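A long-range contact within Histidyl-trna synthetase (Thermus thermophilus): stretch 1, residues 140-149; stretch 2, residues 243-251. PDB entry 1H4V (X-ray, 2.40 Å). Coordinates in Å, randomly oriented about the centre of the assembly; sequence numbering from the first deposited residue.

Stretch 1 (140-149) DAEAVVLLYE
Stretch 2, residues 243-251: HLERLSVPY

How are the two backbones laid out? Residues 140-149 lie within a longer helix, tied by i to i+4 backbone hydrogen bonds such as Val 145 N to Ala 141 O (2.9 Å). Stretch 2 ends a helix at Arg 246; Leu 247 (phi/psi -100/10) leaves helical geometry, Ser 248 adopts 57/28, and Val 249 (-91/111) and Pro 250 (-68/126) are extended. Val 249 N hydrogen-bonds to Leu 244 O at 3.0 Å, holding the turn against the helix end. Both chains advance in the same sense: Ala 141 CA lies 6.1 Å from His 243 CA, and Val 145 CA 7.1 Å from Val 249 CA.

Why can the helices come so near at Ala 141? The side chain of Ala 141 is a single methyl, and Ala 141 CB meets His 243 CB at 3.4 Å. His 243 has chi1 m, and its ND1 is hydrogen-bonded elsewhere in the structure. Ala 141 O also lies 3.9 Å from Leu 244 CD2.

What fills the middle? Val 144 and Val 145, both chi1 t, point toward stretch 2. Leu 244 (m, t) leaves its backbone sideways, but its end comes nearer, placing CD2 3.8 Å from Val 144 CG1 and 3.7 Å from Val 145 CG2. The same Val 145 CG2 reaches Leu 247 CD1 at 3.6 Å and Val 249 CG2 at 3.9 Å, so one methyl touches three apolar side chains.

How does Tyr 148 close the contact? With chi1 t and chi2 65°, its ring packs against the extended segment after the turn: Val 249 (chi1 t) places CG1 over one face, while Val 249 CG2 lies 4.0 Å from Tyr 148 CD2. Tyr 148 OH approaches Pro 250 CD at 3.7 Å, a van der Waals contact. No hydrogen bond crosses between the stretches; apolar packing dominates the 379 Å² they bury.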

# COMPACT_ATOMS: atom_id res chain seq x y z
N ASP A 140 12.05 25.19 1.38
CA ASP A 140 12.94 24.54 0.41
C ASP A 140 14.06 23.83 1.17
O ASP A 140 14.39 22.69 0.87
CB ASP A 140 13.54 25.58 -0.54
CG ASP A 140 12.48 26.43 -1.22
OD1 ASP A 140 12.58 26.64 -2.44
OD2 ASP A 140 11.55 26.89 -0.52
N ALA A 141 14.63 24.51 2.15
CA ALA A 141 15.70 23.92 2.94
C ALA A 141 15.15 22.70 3.70
O ALA A 141 15.85 21.70 3.86
CB ALA A 141 16.27 24.95 3.91
N GLU A 142 13.91 22.80 4.15
CA GLU A 142 13.29 21.70 4.89
C GLU A 142 13.09 20.49 3.99
O GLU A 142 13.35 19.36 4.40
CB GLU A 142 11.95 22.15 5.48
CG GLU A 142 11.23 21.09 6.27
CD GLU A 142 10.06 21.65 7.07
OE1 GLU A 142 10.09 21.59 8.32
OE2 GLU A 142 9.10 22.16 6.44
N ALA A 143 12.65 20.72 2.75
CA ALA A 143 12.43 19.64 1.80
C ALA A 143 13.75 18.88 1.59
O ALA A 143 13.77 17.65 1.60
CB ALA A 143 11.94 20.20 0.46
N VAL A 144 14.83 19.64 1.41
CA VAL A 144 16.16 19.08 1.21
C VAL A 144 16.60 18.27 2.44
O VAL A 144 16.99 17.11 2.32
CB VAL A 144 17.21 20.19 0.93
CG1 VAL A 144 18.60 19.60 0.91
CG2 VAL A 144 16.93 20.86 -0.43
N VAL A 145 16.55 18.89 3.61
CA VAL A 145 16.95 18.20 4.83
C VAL A 145 16.08 16.97 5.11
O VAL A 145 16.60 15.95 5.53
CB VAL A 145 16.87 19.14 6.06
CG1 VAL A 145 17.34 18.40 7.30
CG2 VAL A 145 17.73 20.36 5.82
N LEU A 146 14.78 17.08 4.87
CA LEU A 146 13.88 15.95 5.09
C LEU A 146 14.26 14.74 4.22
O LEU A 146 14.24 13.60 4.69
CB LEU A 146 12.43 16.34 4.82
CG LEU A 146 11.67 17.10 5.91
CD1 LEU A 146 10.25 17.33 5.46
CD2 LEU A 146 11.68 16.32 7.21
N LEU A 147 14.60 14.99 2.96
CA LEU A 147 14.99 13.92 2.06
C LEU A 147 16.32 13.37 2.54
O LEU A 147 16.50 12.15 2.64
CB LEU A 147 15.15 14.45 0.63
CG LEU A 147 15.81 13.50 -0.36
CD1 LEU A 147 15.01 12.20 -0.45
CD2 LEU A 147 15.92 14.17 -1.73
N TYR A 148 17.24 14.26 2.85
CA TYR A 148 18.55 13.87 3.35
C TYR A 148 18.37 12.95 4.58
O TYR A 148 18.97 11.88 4.66
CB TYR A 148 19.34 15.12 3.73
CG TYR A 148 20.76 14.88 4.16
CD1 TYR A 148 21.71 14.37 3.27
CD2 TYR A 148 21.18 15.17 5.46
CE1 TYR A 148 23.03 14.17 3.66
CE2 TYR A 148 22.49 14.97 5.86
CZ TYR A 148 23.41 14.47 4.96
OH TYR A 148 24.72 14.28 5.34
N GLU A 149 17.52 13.38 5.51
CA GLU A 149 17.23 12.63 6.73
C GLU A 149 16.60 11.25 6.48
O GLU A 149 17.02 10.27 7.09
CB GLU A 149 16.31 13.43 7.65
CG GLU A 149 17.01 14.09 8.82
CD GLU A 149 17.53 13.08 9.84
OE1 GLU A 149 16.70 12.45 10.54
OE2 GLU A 149 18.76 12.90 9.93
N HIS A 243 20.30 28.32 5.21
CA HIS A 243 19.67 27.35 6.09
C HIS A 243 20.39 26.01 6.14
O HIS A 243 20.57 25.45 7.22
CB HIS A 243 18.20 27.15 5.71
CG HIS A 243 17.37 28.38 5.86
ND1 HIS A 243 17.51 29.24 6.93
CD2 HIS A 243 16.41 28.91 5.07
CE1 HIS A 243 16.67 30.25 6.79
NE2 HIS A 243 15.99 30.07 5.67
N LEU A 244 20.80 25.48 4.99
CA LEU A 244 21.49 24.20 4.96
C LEU A 244 22.82 24.27 5.70
O LEU A 244 23.20 23.34 6.42
CB LEU A 244 21.73 23.73 3.52
CG LEU A 244 20.46 23.44 2.70
CD1 LEU A 244 20.87 23.04 1.29
CD2 LEU A 244 19.64 22.35 3.37
N GLU A 245 23.53 25.38 5.53
CA GLU A 245 24.81 25.56 6.21
C GLU A 245 24.53 25.48 7.71
O GLU A 245 25.19 24.74 8.45
CB GLU A 245 25.41 26.92 5.83
N ARG A 246 23.53 26.23 8.15
CA ARG A 246 23.13 26.29 9.55
C ARG A 246 22.65 24.92 10.07
O ARG A 246 22.68 24.67 11.27
CB ARG A 246 22.04 27.34 9.70
CG ARG A 246 21.64 27.63 11.12
CD ARG A 246 22.76 28.28 11.93
NE ARG A 246 22.37 28.39 13.32
CZ ARG A 246 21.52 29.31 13.78
NH1 ARG A 246 20.99 30.20 12.96
NH2 ARG A 246 21.16 29.29 15.06
N LEU A 247 22.22 24.04 9.17
CA LEU A 247 21.75 22.72 9.57
C LEU A 247 22.82 21.66 9.36
O LEU A 247 22.55 20.46 9.46
CB LEU A 247 20.50 22.35 8.79
CG LEU A 247 19.24 23.10 9.25
CD1 LEU A 247 18.17 23.03 8.18
CD2 LEU A 247 18.77 22.51 10.56
N SER A 248 24.03 22.10 9.06
CA SER A 248 25.15 21.20 8.82
C SER A 248 24.91 20.19 7.70
O SER A 248 25.47 19.09 7.72
CB SER A 248 25.53 20.46 10.11
OG SER A 248 26.29 21.29 10.97
N VAL A 249 24.08 20.54 6.73
CA VAL A 249 23.84 19.63 5.61
C VAL A 249 24.84 19.95 4.50
O VAL A 249 24.78 21.01 3.88
CB VAL A 249 22.40 19.76 5.04
CG1 VAL A 249 22.30 19.05 3.69
CG2 VAL A 249 21.40 19.14 6.01
N PRO A 250 25.79 19.04 4.26
CA PRO A 250 26.78 19.27 3.21
C PRO A 250 26.14 19.24 1.83
O PRO A 250 25.46 18.29 1.48
CB PRO A 250 27.76 18.12 3.41
CG PRO A 250 26.86 17.01 3.90
CD PRO A 250 25.98 17.73 4.90
N TYR A 251 26.35 20.30 1.05
CA TYR A 251 25.79 20.36 -0.29
C TYR A 251 26.80 20.96 -1.27
O TYR A 251 27.80 21.55 -0.87
CB TYR A 251 24.51 21.20 -0.33
CG TYR A 251 24.74 22.68 -0.23
CD1 TYR A 251 25.00 23.28 1.00
CD2 TYR A 251 24.71 23.49 -1.37
CE1 TYR A 251 25.24 24.65 1.10
CE2 TYR A 251 24.95 24.87 -1.28
CZ TYR A 251 25.21 25.44 -0.04
OH TYR A 251 25.44 26.79 0.07